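Local coordinates for protein sensory rhodopsin transducer (Thermotoga maritima, PDB 1NC7) that is of unknown function but belongs to the family of the Anabaena sensory rhodopsin transducer, and binds magnesium between its subunits, at residues 29-34 / 128-133; 46-51 / 113-118; 57-62 / 80-85; 64-69 / 101-106. All blocks are in the same frame, centred on the assembly; numbering follows the deposited sequence.

Contact 1. Residues 29-34 / 128-133. With MG (magnesium ion), chain F; EDO (1,2-ethanediol), chain O.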
loop_
_atom_site.group_PDB
_atom_site.type_symbol
_atom_site.label_atom_id
_atom_site.label_comp_id
_atom_site.label_asym_id
_atom_site.label_seq_id
_atom_site.Cartn_x
_atom_site.Cartn_y
_atom_site.Cartn_z
ATOM N N TRP D 29 3.917 14.941 3.535
ATOM C CA TRP D 29 3.374 13.699 2.987
ATOM C C TRP D 29 2.895 13.895 1.555
ATOM O O TRP D 29 2.368 14.953 1.211
ATOM C CB TRP D 29 2.231 13.193 3.872
ATOM C CG TRP D 29 2.719 12.726 5.197
ATOM C CD1 TRP D 29 2.995 13.494 6.299
ATOM C CD2 TRP D 29 3.095 11.389 5.536
ATOM N NE1 TRP D 29 3.524 12.712 7.298
ATOM C CE2 TRP D 29 3.597 11.416 6.856
ATOM C CE3 TRP D 29 3.059 10.168 4.848
ATOM C CZ2 TRP D 29 4.065 10.267 7.500
ATOM C CZ3 TRP D 29 3.523 9.027 5.491
ATOM C CH2 TRP D 29 4.019 9.086 6.805
ATOM N N PHE D 30 3.067 12.863 0.731
ATOM C CA PHE D 30 2.715 12.931 -0.685
ATOM C C PHE D 30 1.927 11.717 -1.174
ATOM O O PHE D 30 2.291 10.573 -0.887
ATOM C CB PHE D 30 4.000 13.057 -1.509
ATOM C CG PHE D 30 4.865 14.226 -1.115
ATOM C CD1 PHE D 30 4.831 15.407 -1.843
ATOM C CD2 PHE D 30 5.699 14.146 -0.005
ATOM C CE1 PHE D 30 5.621 16.500 -1.468
ATOM C CE2 PHE D 30 6.491 15.229 0.381
ATOM C CZ PHE D 30 6.451 16.406 -0.352
ATOM N N PHE D 31 0.862 11.980 -1.925
ATOM C CA PHE D 31 0.007 10.932 -2.481
ATOM C C PHE D 31 -0.261 11.247 -3.951
ATOM O O PHE D 31 -1.113 12.075 -4.274
ATOM C CB PHE D 31 -1.320 10.880 -1.720
ATOM C CG PHE D 31 -1.176 10.483 -0.284
ATOM C CD1 PHE D 31 -1.125 9.142 0.078
ATOM C CD2 PHE D 31 -1.057 11.452 0.707
ATOM C CE1 PHE D 31 -0.957 8.771 1.411
ATOM C CE2 PHE D 31 -0.888 11.092 2.043
ATOM C CZ PHE D 31 -0.838 9.749 2.395
ATOM N N PRO D 32 0.460 10.583 -4.864
ATOM C CA PRO D 32 0.269 10.837 -6.295
ATOM C C PRO D 32 -1.073 10.476 -6.925
ATOM O O PRO D 32 -1.518 11.165 -7.843
ATOM C CB PRO D 32 1.419 10.061 -6.943
ATOM C CG PRO D 32 2.481 10.069 -5.879
ATOM C CD PRO D 32 1.682 9.792 -4.632
ATOM N N ASP D 33 -1.718 9.411 -6.455
ATOM C CA ASP D 33 -2.981 9.006 -7.067
ATOM C C ASP D 33 -4.248 9.456 -6.357
ATOM O O ASP D 33 -4.770 8.752 -5.492
ATOM C CB ASP D 33 -3.027 7.485 -7.242
ATOM C CG ASP D 33 -4.185 7.038 -8.124
ATOM O OD1 ASP D 33 -4.986 7.901 -8.543
ATOM O OD2 ASP D 33 -4.295 5.828 -8.403
ATOM N N GLY D 34 -4.742 10.628 -6.748
ATOM C CA GLY D 34 -5.964 11.155 -6.173
ATOM C C GLY D 34 -7.053 11.184 -7.230
ATOM O O GLY D 34 -6.795 11.542 -8.384
HETATM N N MSE D 128 -9.038 0.672 -1.860
HETATM C CA MSE D 128 -7.600 0.598 -2.103
HETATM C C MSE D 128 -6.990 1.594 -1.131
HETATM O O MSE D 128 -7.638 2.566 -0.750
HETATM C CB MSE D 128 -7.230 0.947 -3.553
HETATM C CG MSE D 128 -7.589 2.348 -4.009
HETATM SE SE MSE D 128 -6.956 2.702 -5.814
HETATM C CE MSE D 128 -5.937 4.326 -5.491
ATOM N N THR D 129 -5.754 1.350 -0.715
ATOM C CA THR D 129 -5.130 2.259 0.236
ATOM C C THR D 129 -3.627 2.144 0.210
ATOM O O THR D 129 -3.075 1.156 -0.255
ATOM C CB THR D 129 -5.578 1.939 1.687
ATOM O OG1 THR D 129 -5.195 3.008 2.564
ATOM C CG2 THR D 129 -4.913 0.652 2.176
ATOM N N THR D 130 -2.968 3.188 0.694
ATOM C CA THR D 130 -1.526 3.159 0.837
ATOM C C THR D 130 -1.053 4.219 1.808
ATOM O O THR D 130 -1.643 5.296 1.923
ATOM C CB THR D 130 -0.763 3.383 -0.488
ATOM O OG1 THR D 130 0.645 3.196 -0.253
ATOM C CG2 THR D 130 -0.987 4.798 -1.012
ATOM N N ILE D 131 -0.002 3.872 2.538
ATOM C CA ILE D 131 0.643 4.805 3.439
ATOM C C ILE D 131 1.283 5.742 2.404
ATOM O O ILE D 131 1.589 5.315 1.286
ATOM C CB ILE D 131 1.727 4.077 4.279
ATOM C CG1 ILE D 131 2.239 4.991 5.394
ATOM C CG2 ILE D 131 2.878 3.619 3.381
ATOM C CD1 ILE D 131 1.232 5.206 6.515
ATOM N N GLY D 132 1.474 7.012 2.735
ATOM C CA GLY D 132 2.066 7.899 1.744
ATOM C C GLY D 132 3.580 7.932 1.760
ATOM O O GLY D 132 4.218 7.229 2.547
ATOM N N TYR D 133 4.158 8.711 0.849
ATOM C CA TYR D 133 5.605 8.906 0.816
ATOM C C TYR D 133 5.787 10.061 1.795
ATOM O O TYR D 133 4.980 10.998 1.806
ATOM C CB TYR D 133 6.075 9.332 -0.578
ATOM C CG TYR D 133 7.442 9.982 -0.586
ATOM C CD1 TYR D 133 8.607 9.224 -0.438
ATOM C CD2 TYR D 133 7.568 11.367 -0.706
ATOM C CE1 TYR D 133 9.866 9.831 -0.408
ATOM C CE2 TYR D 133 8.819 11.983 -0.674
ATOM C CZ TYR D 133 9.960 11.211 -0.524
ATOM O OH TYR D 133 11.194 11.823 -0.477
HETATM MG MG MG F . -2.016 -0.836 -0.787
HETATM C C1 EDO O . -6.643 3.428 -11.363
HETATM O O1 EDO O . -7.272 4.222 -12.387
HETATM C C2 EDO O . -6.839 4.079 -10.032
HETATM O O2 EDO O . -6.414 5.476 -9.943
#
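Phe30 and Tyr133 form an antiparallel hydrogen-bonded pair at the corner where strand 28-34 meets strand 124-135, and within these two segments it is the single rung between them. Phe30 N donates to Tyr133 O at 2.9 Å, and Tyr133 N returns a longer bond to Phe30 O at 3.2 Å. Beyond the rung the strands splay: their axes come no closer than 9.0 Å, at 148° between directions, and side chains occupy the widening gap. The rings of Phe30 and Tyr133 run side by side on one face, where their planes meet obliquely at 49°, touching through Phe30 CD2 and Tyr133 CD2 at 3.4 Å. Trp29, with CG anti to its carbonyl carbon (chi1 -69°), brings the six-membered end of its indole to the backbone of Gly132, whose O sits at the ring edge 3.5 Å from Trp29 CZ3. Phe31 likewise presents its edge to a carbonyl, Phe31 CE1 lying 3.6 Å from Thr130 O. At the wide end Asp33 crosses Met128, a selenomethionine, nearly at right angles, with Asp33 OD2 3.7 Å from Met128 CE; the same OD2 accepts from an ethanediol and from Ser116 of the second subunit, while Asp33 OD1 is salt-bridged to Arg117. Thr129 O binds magnesium at 2.3 Å, joined by Thr129 O of the other three subunits. Gly132 O is buried with no hydrogen-bond partner in the model; the edge of Trp29 may offer it weak, partial compensation, whereas the carbonyl of Thr129 is spent on the shared cation.

Contact 2. Residues 46-51 / 113-118; sequences SHESLC and MQLSRL. With EDO (1,2-ethanediol), chain O.
Ser49 and Ser116 sit at the middle of an antiparallel ladder in which His47 pairs with Leu118 and Cys51 with Gln114, each a hydrogen-bonded pair with two backbone bonds. Ser49 N reaches Ser116 O at 2.8 Å. The return bond, from Ser116 N to Ser49 O, is 3.1 Å long, and the strand axes approach to 4.7 Å.

The ionic element is Glu48 with Arg117, side by side on the opposite face. Arg117 grips side-on, sending both NE (2.8 Å) and NH2 (3.1 Å) to Glu48 OE2 alone and from the same face of the carboxylate, whose plane is turned 38° from the guanidinium. NE comes from the anti side, 26° out of the carboxylate plane. Glu48 OE1 accepts from Tyr35 N and has a weak bond with Tyr101 OH, while Arg117 NH2 also bridges to Asp33 and NH1 binds an ethanediol.

On the face of Ser49 and Ser116, Leu118 CB makes a CH-pi contact over the His47 ring (chi1 64°), 4.1 Å from its centroid. On the salt-bridge face Leu115 CD1 meets Leu50 CD1 at 4.3 Å.

Strand 84-89 continues the sheet beside 47-54, strand 124-135 flanks 110-121, and Phe31 of strand 28-34 covers Leu50 and Leu115.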
loop_
_atom_site.group_PDB
_atom_site.type_symbol
_atom_site.label_atom_id
_atom_site.label_comp_id
_atom_site.label_asym_id
_atom_site.label_seq_id
_atom_site.Cartn_x
_atom_site.Cartn_y
_atom_site.Cartn_z
ATOM N N SER D 46 -18.949 7.377 -3.478
ATOM C CA SER D 46 -17.534 7.147 -3.738
ATOM C C SER D 46 -16.765 8.327 -3.160
ATOM O O SER D 46 -17.230 9.464 -3.201
ATOM C CB SER D 46 -17.278 7.044 -5.240
ATOM O OG SER D 46 -17.899 5.891 -5.779
ATOM N N HIS D 47 -15.583 8.060 -2.622
ATOM C CA HIS D 47 -14.799 9.132 -2.033
ATOM C C HIS D 47 -13.385 8.685 -1.739
ATOM O O HIS D 47 -13.003 7.547 -1.993
ATOM C CB HIS D 47 -15.435 9.589 -0.717
ATOM C CG HIS D 47 -15.439 8.535 0.350
ATOM N ND1 HIS D 47 -16.432 7.585 0.453
ATOM C CD2 HIS D 47 -14.553 8.262 1.337
ATOM C CE1 HIS D 47 -16.158 6.770 1.457
ATOM N NE2 HIS D 47 -15.023 7.159 2.010
ATOM N N GLU D 48 -12.606 9.621 -1.214
ATOM C CA GLU D 48 -11.248 9.341 -0.792
ATOM C C GLU D 48 -11.169 9.933 0.595
ATOM O O GLU D 48 -11.776 10.970 0.870
ATOM C CB GLU D 48 -10.211 10.009 -1.694
ATOM C CG GLU D 48 -10.097 9.376 -3.064
ATOM C CD GLU D 48 -8.781 9.691 -3.744
ATOM O OE1 GLU D 48 -8.341 10.856 -3.676
ATOM O OE2 GLU D 48 -8.190 8.774 -4.352
ATOM N N SER D 49 -10.456 9.248 1.477
ATOM C CA SER D 49 -10.288 9.726 2.833
ATOM C C SER D 49 -8.803 9.895 3.091
ATOM O O SER D 49 -8.032 8.939 2.979
ATOM C CB SER D 49 -10.874 8.735 3.844
ATOM O OG SER D 49 -12.290 8.689 3.762
ATOM N N LEU D 50 -8.400 11.123 3.394
ATOM C CA LEU D 50 -7.008 11.391 3.713
ATOM C C LEU D 50 -6.982 11.266 5.223
ATOM O O LEU D 50 -7.511 12.121 5.936
ATOM C CB LEU D 50 -6.606 12.807 3.294
ATOM C CG LEU D 50 -5.169 13.203 3.650
ATOM C CD1 LEU D 50 -4.185 12.260 2.966
ATOM C CD2 LEU D 50 -4.915 14.641 3.222
ATOM N N CYS D 51 -6.391 10.183 5.709
ATOM C CA CYS D 51 -6.345 9.939 7.139
ATOM C C CYS D 51 -5.043 10.424 7.736
ATOM O O CYS D 51 -3.957 10.080 7.265
ATOM C CB CYS D 51 -6.569 8.456 7.403
ATOM S SG CYS D 51 -8.143 7.908 6.691
HETATM N N MSE D 113 0.305 9.980 7.628
HETATM C CA MSE D 113 -0.855 10.001 6.744
HETATM C C MSE D 113 -1.001 8.783 5.850
HETATM O O MSE D 113 -0.014 8.154 5.458
HETATM C CB MSE D 113 -0.823 11.247 5.864
HETATM C CG MSE D 113 -0.875 12.538 6.639
HETATM SE SE MSE D 113 -1.117 14.043 5.473
HETATM C CE MSE D 113 -0.348 15.393 6.604
ATOM N N GLN D 114 -2.254 8.485 5.517
ATOM C CA GLN D 114 -2.613 7.354 4.667
ATOM C C GLN D 114 -3.796 7.797 3.812
ATOM O O GLN D 114 -4.669 8.518 4.292
ATOM C CB GLN D 114 -3.018 6.168 5.552
ATOM C CG GLN D 114 -3.319 4.868 4.816
ATOM C CD GLN D 114 -3.608 3.720 5.776
ATOM O OE1 GLN D 114 -3.298 3.796 6.966
ATOM N NE2 GLN D 114 -4.200 2.651 5.263
ATOM N N LEU D 115 -3.824 7.381 2.548
ATOM C CA LEU D 115 -4.922 7.751 1.657
ATOM C C LEU D 115 -5.657 6.507 1.185
ATOM O O LEU D 115 -5.042 5.554 0.699
ATOM C CB LEU D 115 -4.402 8.512 0.432
ATOM C CG LEU D 115 -5.456 8.987 -0.579
ATOM C CD1 LEU D 115 -6.361 10.030 0.072
ATOM C CD2 LEU D 115 -4.771 9.572 -1.808
ATOM N N SER D 116 -6.978 6.525 1.323
ATOM C CA SER D 116 -7.792 5.395 0.909
ATOM C C SER D 116 -8.913 5.854 0.003
ATOM O O SER D 116 -9.442 6.949 0.159
ATOM C CB SER D 116 -8.378 4.696 2.132
ATOM O OG SER D 116 -7.341 4.310 3.009
ATOM N N ARG D 117 -9.268 5.012 -0.956
ATOM C CA ARG D 117 -10.338 5.349 -1.874
ATOM C C ARG D 117 -11.424 4.288 -1.878
ATOM O O ARG D 117 -11.135 3.093 -1.867
ATOM C CB ARG D 117 -9.797 5.496 -3.302
ATOM C CG ARG D 117 -10.882 5.833 -4.328
ATOM C CD ARG D 117 -10.335 5.775 -5.738
ATOM N NE ARG D 117 -9.160 6.624 -5.877
ATOM C CZ ARG D 117 -8.375 6.642 -6.948
ATOM N NH1 ARG D 117 -8.641 5.856 -7.982
ATOM N NH2 ARG D 117 -7.317 7.440 -6.978
ATOM N N LEU D 118 -12.671 4.746 -1.862
ATOM C CA LEU D 118 -13.821 3.859 -1.951
ATOM C C LEU D 118 -14.468 4.194 -3.291
ATOM O O LEU D 118 -14.897 5.327 -3.521
ATOM C CB LEU D 118 -14.838 4.117 -0.836
ATOM C CG LEU D 118 -16.160 3.362 -1.051
ATOM C CD1 LEU D 118 -15.932 1.861 -0.893
ATOM C CD2 LEU D 118 -17.204 3.847 -0.057
HETATM C C1 EDO O . -6.643 3.428 -11.363
HETATM O O1 EDO O . -7.272 4.222 -12.387
HETATM C C2 EDO O . -6.839 4.079 -10.032
HETATM O O2 EDO O . -6.414 5.476 -9.943
#

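Contact 3. Residues 57-62 / 80-85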
loop_
_atom_site.group_PDB
_atom_site.type_symbol
_atom_site.label_atom_id
_atom_site.label_comp_id
_atom_site.label_asym_id
_atom_site.label_seq_id
_atom_site.Cartn_x
_atom_site.Cartn_y
_atom_site.Cartn_z
ATOM N N ASP D 57 2.275 16.325 21.243
ATOM C CA ASP D 57 1.683 17.139 22.297
ATOM C C ASP D 57 1.209 18.514 21.835
ATOM O O ASP D 57 0.711 19.304 22.637
ATOM C CB ASP D 57 2.684 17.314 23.442
ATOM C CG ASP D 57 3.163 15.990 23.999
ATOM O OD1 ASP D 57 2.310 15.134 24.314
ATOM O OD2 ASP D 57 4.391 15.807 24.127
ATOM N N GLU D 58 1.371 18.804 20.550
ATOM C CA GLU D 58 0.935 20.085 20.014
ATOM C C GLU D 58 0.015 19.890 18.821
ATOM O O GLU D 58 0.157 18.928 18.063
ATOM C CB GLU D 58 2.141 20.942 19.613
ATOM C CG GLU D 58 2.940 21.456 20.803
ATOM C CD GLU D 58 4.097 22.351 20.401
ATOM O OE1 GLU D 58 4.797 22.856 21.307
ATOM O OE2 GLU D 58 4.309 22.551 19.186
ATOM N N THR D 59 -0.936 20.804 18.669
ATOM C CA THR D 59 -1.886 20.751 17.570
ATOM C C THR D 59 -1.150 20.890 16.244
ATOM O O THR D 59 -0.231 21.701 16.107
ATOM C CB THR D 59 -2.934 21.880 17.689
ATOM O OG1 THR D 59 -3.730 21.669 18.863
ATOM C CG2 THR D 59 -3.841 21.910 16.465
ATOM N N ALA D 60 -1.554 20.088 15.267
ATOM C CA ALA D 60 -0.932 20.133 13.958
ATOM C C ALA D 60 -1.755 20.990 13.010
ATOM O O ALA D 60 -2.968 20.818 12.893
ATOM C CB ALA D 60 -0.792 18.722 13.395
ATOM N N LYS D 61 -1.086 21.936 12.361
ATOM C CA LYS D 61 -1.722 22.808 11.383
ATOM C C LYS D 61 -1.200 22.283 10.054
ATOM O O LYS D 61 0.002 22.333 9.779
ATOM C CB LYS D 61 -1.296 24.259 11.604
ATOM C CG LYS D 61 -1.723 24.817 12.954
ATOM C CD LYS D 61 -1.246 26.247 13.137
ATOM C CE LYS D 61 -1.656 26.794 14.496
ATOM N NZ LYS D 61 -1.173 28.190 14.697
ATOM N N ILE D 62 -2.109 21.773 9.237
ATOM C CA ILE D 62 -1.725 21.177 7.973
ATOM C C ILE D 62 -2.276 21.881 6.742
ATOM O O ILE D 62 -3.469 22.166 6.651
ATOM C CB ILE D 62 -2.162 19.700 7.953
ATOM C CG1 ILE D 62 -1.694 19.014 9.240
ATOM C CG2 ILE D 62 -1.558 18.989 6.765
ATOM C CD1 ILE D 62 -2.166 17.589 9.386
ATOM N N ILE D 80 -5.387 19.271 13.576
ATOM C CA ILE D 80 -5.614 18.041 14.322
ATOM C C ILE D 80 -4.986 18.161 15.700
ATOM O O ILE D 80 -3.784 18.384 15.829
ATOM C CB ILE D 80 -5.014 16.832 13.597
ATOM C CG1 ILE D 80 -5.573 16.763 12.177
ATOM C CG2 ILE D 80 -5.348 15.552 14.358
ATOM C CD1 ILE D 80 -5.043 15.616 11.371
ATOM N N SER D 81 -5.819 18.012 16.723
ATOM C CA SER D 81 -5.378 18.118 18.108
ATOM C C SER D 81 -4.459 16.973 18.519
ATOM O O SER D 81 -4.384 15.944 17.847
ATOM C CB SER D 81 -6.598 18.164 19.028
ATOM O OG SER D 81 -7.462 19.229 18.663
ATOM N N PRO D 82 -3.733 17.148 19.633
ATOM C CA PRO D 82 -2.811 16.130 20.143
ATOM C C PRO D 82 -3.498 14.793 20.417
ATOM O O PRO D 82 -4.617 14.756 20.929
ATOM C CB PRO D 82 -2.273 16.767 21.421
ATOM C CG PRO D 82 -2.299 18.225 21.104
ATOM C CD PRO D 82 -3.640 18.382 20.434
HETATM N N MSE D 83 -2.815 13.704 20.073
HETATM C CA MSE D 83 -3.332 12.355 20.283
HETATM C C MSE D 83 -4.724 12.156 19.699
HETATM O O MSE D 83 -5.616 11.609 20.351
HETATM C CB MSE D 83 -3.332 12.027 21.779
HETATM C CG MSE D 83 -1.935 11.927 22.388
HETATM SE SE MSE D 83 -0.887 10.459 21.671
HETATM C CE MSE D 83 -1.599 9.030 22.760
ATOM N N LYS D 84 -4.901 12.598 18.458
ATOM C CA LYS D 84 -6.178 12.470 17.771
ATOM C C LYS D 84 -5.998 11.970 16.345
ATOM O O LYS D 84 -4.912 12.054 15.772
ATOM C CB LYS D 84 -6.905 13.819 17.725
ATOM C CG LYS D 84 -7.461 14.299 19.059
ATOM C CD LYS D 84 -8.624 13.429 19.506
ATOM C CE LYS D 84 -9.403 14.060 20.655
ATOM N NZ LYS D 84 -8.658 14.055 21.939
ATOM N N SER D 85 -7.087 11.448 15.791
ATOM C CA SER D 85 -7.125 10.942 14.428
ATOM C C SER D 85 -8.060 11.851 13.639
ATOM O O SER D 85 -8.952 12.484 14.210
ATOM C CB SER D 85 -7.683 9.511 14.416
ATOM O OG SER D 85 -7.892 9.029 13.093
#
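Thr59 lies against the chain at Ile80 to Pro82, just before its strand begins. Its CB stands 4.1 Å from Ile80 O, and there the side chain branches. CG2, anti to the backbone N, drops to the same carbonyl and approaches Ile80 O at 3.6 Å. OG1 takes the other direction (chi1 -65°) and reaches Pro82 CD, also at 3.6 Å, so the hydroxyl meets a methylene of the ring in van der Waals contact between the two loops. The rest of that proline presses on the neighbouring backbone: Pro82 CG is 3.5 Å from Asp57 O, and Pro82 CB faces the carbonyl carbon of Asp57. Behind Thr59 the backbone closes into an antiparallel hydrogen-bonded pair of Ala60 with Ile80. Ala60 N points almost straight at Ile80 O, with 174° at the hydrogen and 2.9 Å between the atoms, while Ile80 N gives the return bond to Ala60 O at 3.0 Å. On the buried side Ile62 and Ile80 converge obliquely and meet through their CD1 methyls at 4.0 Å. Ile80 O accepts a second bond from Asn54 ND2, which also holds Glu58 O; Met83 and Lys84 both face Asn54 in a G1 beta bulge. The contact lies at the open end of the antiparallel pair 60-68 and 74-80, where the first begins and the second ends, with Ile52 of strand 47-54 beneath the two isoleucines and Ser107 of strand 101-107 beside Ala60 and Ile62.

Contact 4. Residues 64-69 / 101-106; sequences ITFLFE and YSIMAE
Phe66 is the main bump on its strand, and Tyr101 and Ile103 together form the surface that receives it. One edge of the phenyl ring does the touching: CD1 leans on the tyrosine, 3.7 Å from Tyr101 CD1, while CE1 rests 3.9 Å from Ile103 CG1. The two rings make an offset edge-to-face pair, the edge of Phe66 toward the face of Tyr101, with centroids 5.5 Å apart and planes at 72°. Tyr101 can offer that face because its CG sits between the backbone N and carbonyl carbon (chi1 62°). Nearer the backbone, on the same side of the tyrosine ring as Phe66, Phe68 sets CE1 3.6 Å from Tyr101 CB. The branch methyls Ile64 CG2 and Ile103 CG2 close up to 3.6 Å.

Strands 60-68 and 101-107 are adjacent in the antiparallel sheet, with Thr65 to Met104 and Leu67 to Ser102 as hydrogen-bonded pairs; the shortest bond runs from Thr65 N to Met104 O at 2.7 Å.

The opposite face is shaped differently. Selenomethionine Met104 extends, then bends at chi3 (68°), curling its CE methyl back over Thr65 CB and OG1. Beside this curl a water is hydrogen-bonded to Thr65 OG1 and donates to Glu106 OE1 at 2.8 Å, an oxygen also salt-bridged to Arg63. Met53 of the second subunit packs against Ser102 and Met104, and Met83 of that subunit lies on Leu67.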
loop_
_atom_site.group_PDB
_atom_site.type_symbol
_atom_site.label_atom_id
_atom_site.label_comp_id
_atom_site.label_asym_id
_atom_site.label_seq_id
_atom_site.Cartn_x
_atom_site.Cartn_y
_atom_site.Cartn_z
ATOM N N ILE D 64 -2.901 21.468 2.889
ATOM C CA ILE D 64 -3.058 20.411 1.897
ATOM C C ILE D 64 -3.160 20.986 0.493
ATOM O O ILE D 64 -4.121 21.684 0.172
ATOM C CB ILE D 64 -4.326 19.580 2.164
ATOM C CG1 ILE D 64 -4.355 19.122 3.626
ATOM C CG2 ILE D 64 -4.357 18.375 1.229
ATOM C CD1 ILE D 64 -5.638 18.431 4.028
ATOM N N THR D 65 -2.172 20.678 -0.339
ATOM C CA THR D 65 -2.146 21.171 -1.710
ATOM C C THR D 65 -2.553 20.095 -2.713
ATOM O O THR D 65 -2.022 18.982 -2.703
ATOM C CB THR D 65 -0.741 21.679 -2.080
ATOM O OG1 THR D 65 -0.358 22.723 -1.176
ATOM C CG2 THR D 65 -0.722 22.216 -3.509
ATOM N N PHE D 66 -3.503 20.441 -3.574
ATOM C CA PHE D 66 -3.984 19.533 -4.606
ATOM C C PHE D 66 -3.423 19.983 -5.950
ATOM O O PHE D 66 -3.609 21.137 -6.353
ATOM C CB PHE D 66 -5.514 19.551 -4.644
ATOM C CG PHE D 66 -6.154 18.990 -3.408
ATOM C CD1 PHE D 66 -6.442 17.633 -3.311
ATOM C CD2 PHE D 66 -6.437 19.815 -2.326
ATOM C CE1 PHE D 66 -7.005 17.105 -2.148
ATOM C CE2 PHE D 66 -6.998 19.298 -1.161
ATOM C CZ PHE D 66 -7.282 17.942 -1.073
ATOM N N LEU D 67 -2.720 19.078 -6.625
ATOM C CA LEU D 67 -2.137 19.356 -7.933
ATOM C C LEU D 67 -2.971 18.629 -8.978
ATOM O O LEU D 67 -3.450 17.520 -8.737
ATOM C CB LEU D 67 -0.694 18.853 -8.005
ATOM C CG LEU D 67 0.316 19.381 -6.986
ATOM C CD1 LEU D 67 1.676 18.770 -7.279
ATOM C CD2 LEU D 67 0.381 20.904 -7.045
ATOM N N PHE D 68 -3.146 19.252 -10.137
ATOM C CA PHE D 68 -3.937 18.654 -11.202
ATOM C C PHE D 68 -3.104 18.440 -12.458
ATOM O O PHE D 68 -1.939 18.830 -12.509
ATOM C CB PHE D 68 -5.150 19.545 -11.480
ATOM C CG PHE D 68 -6.053 19.695 -10.289
ATOM C CD1 PHE D 68 -7.003 18.721 -9.997
ATOM C CD2 PHE D 68 -5.909 20.773 -9.422
ATOM C CE1 PHE D 68 -7.796 18.816 -8.853
ATOM C CE2 PHE D 68 -6.696 20.876 -8.275
ATOM C CZ PHE D 68 -7.641 19.894 -7.990
ATOM N N GLU D 69 -3.697 17.811 -13.468
ATOM C CA GLU D 69 -2.969 17.548 -14.700
ATOM C C GLU D 69 -2.852 18.765 -15.608
ATOM O O GLU D 69 -1.804 18.981 -16.213
ATOM C CB GLU D 69 -3.624 16.402 -15.477
ATOM C CG GLU D 69 -3.617 15.067 -14.743
ATOM C CD GLU D 69 -3.994 13.912 -15.649
ATOM O OE1 GLU D 69 -5.069 13.979 -16.280
ATOM O OE2 GLU D 69 -3.212 12.938 -15.731
ATOM N N TYR D 101 -5.853 13.995 -9.635
ATOM C CA TYR D 101 -5.070 14.973 -8.897
ATOM C C TYR D 101 -4.040 14.255 -8.036
ATOM O O TYR D 101 -3.990 13.021 -8.009
ATOM C CB TYR D 101 -5.989 15.852 -8.030
ATOM C CG TYR D 101 -6.773 15.123 -6.952
ATOM C CD1 TYR D 101 -6.197 14.831 -5.716
ATOM C CD2 TYR D 101 -8.094 14.738 -7.166
ATOM C CE1 TYR D 101 -6.923 14.174 -4.717
ATOM C CE2 TYR D 101 -8.825 14.081 -6.177
ATOM C CZ TYR D 101 -8.236 13.804 -4.960
ATOM O OH TYR D 101 -8.965 13.155 -3.988
ATOM N N SER D 102 -3.191 15.034 -7.379
ATOM C CA SER D 102 -2.172 14.499 -6.484
ATOM C C SER D 102 -2.201 15.378 -5.249
ATOM O O SER D 102 -2.651 16.524 -5.309
ATOM C CB SER D 102 -0.786 14.542 -7.124
ATOM O OG SER D 102 -0.708 13.644 -8.215
ATOM N N ILE D 103 -1.718 14.846 -4.133
ATOM C CA ILE D 103 -1.742 15.578 -2.874
ATOM C C ILE D 103 -0.386 15.752 -2.209
ATOM O O ILE D 103 0.389 14.807 -2.106
ATOM C CB ILE D 103 -2.633 14.853 -1.832
ATOM C CG1 ILE D 103 -4.037 14.627 -2.391
ATOM C CG2 ILE D 103 -2.690 15.659 -0.540
ATOM C CD1 ILE D 103 -4.906 13.758 -1.494
HETATM N N MSE D 104 -0.105 16.978 -1.777
HETATM C CA MSE D 104 1.103 17.265 -1.020
HETATM C C MSE D 104 0.561 17.883 0.261
HETATM O O MSE D 104 -0.206 18.846 0.215
HETATM C CB MSE D 104 2.014 18.276 -1.715
HETATM C CG MSE D 104 3.084 18.810 -0.757
HETATM SE SE MSE D 104 4.383 20.001 -1.538
HETATM C CE MSE D 104 3.228 21.504 -1.919
ATOM N N ALA D 105 0.937 17.321 1.399
ATOM C CA ALA D 105 0.473 17.833 2.678
ATOM C C ALA D 105 1.665 18.275 3.508
ATOM O O ALA D 105 2.641 17.542 3.643
ATOM C CB ALA D 105 -0.316 16.754 3.413
ATOM N N GLU D 106 1.578 19.478 4.065
ATOM C CA GLU D 106 2.662 20.029 4.871
ATOM C C GLU D 106 2.159 20.402 6.261
ATOM O O GLU D 106 1.225 21.189 6.401
ATOM C CB GLU D 106 3.241 21.257 4.173
ATOM C CG GLU D 106 3.882 20.941 2.833
ATOM C CD GLU D 106 4.227 22.186 2.046
ATOM O OE1 GLU D 106 3.292 22.864 1.569
ATOM O OE2 GLU D 106 5.433 22.490 1.911
HETATM O O HOH W 1 0.805 21.718 1.016
#

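Overall arrangement
Contacts 1, 2 and 4 lie close together, their centres 9 to 13 Å apart, while contact 3 sits about 20 Å from each of them at one end of the sheet. Contact 1 touches both contact 2 and contact 4: Trp29 O accepts from Ala105 N at 2.8 Å toward contact 4, and Phe31 CD1 packs 3.4 Å from Leu115 CB in contact 2. Contacts 2 and 4 face one another across the folded sheet, where Leu50 CD2 lies 3.9 Å from Ile64 CD1. Met113 CE of contact 2 touches Ile62 CG2 of contact 3 at 3.8 Å. The magnesium ion ties contact 1 to the tetramer, and the side chain of Gln114 in contact 2 is about 7 Å from the ion at its nearest.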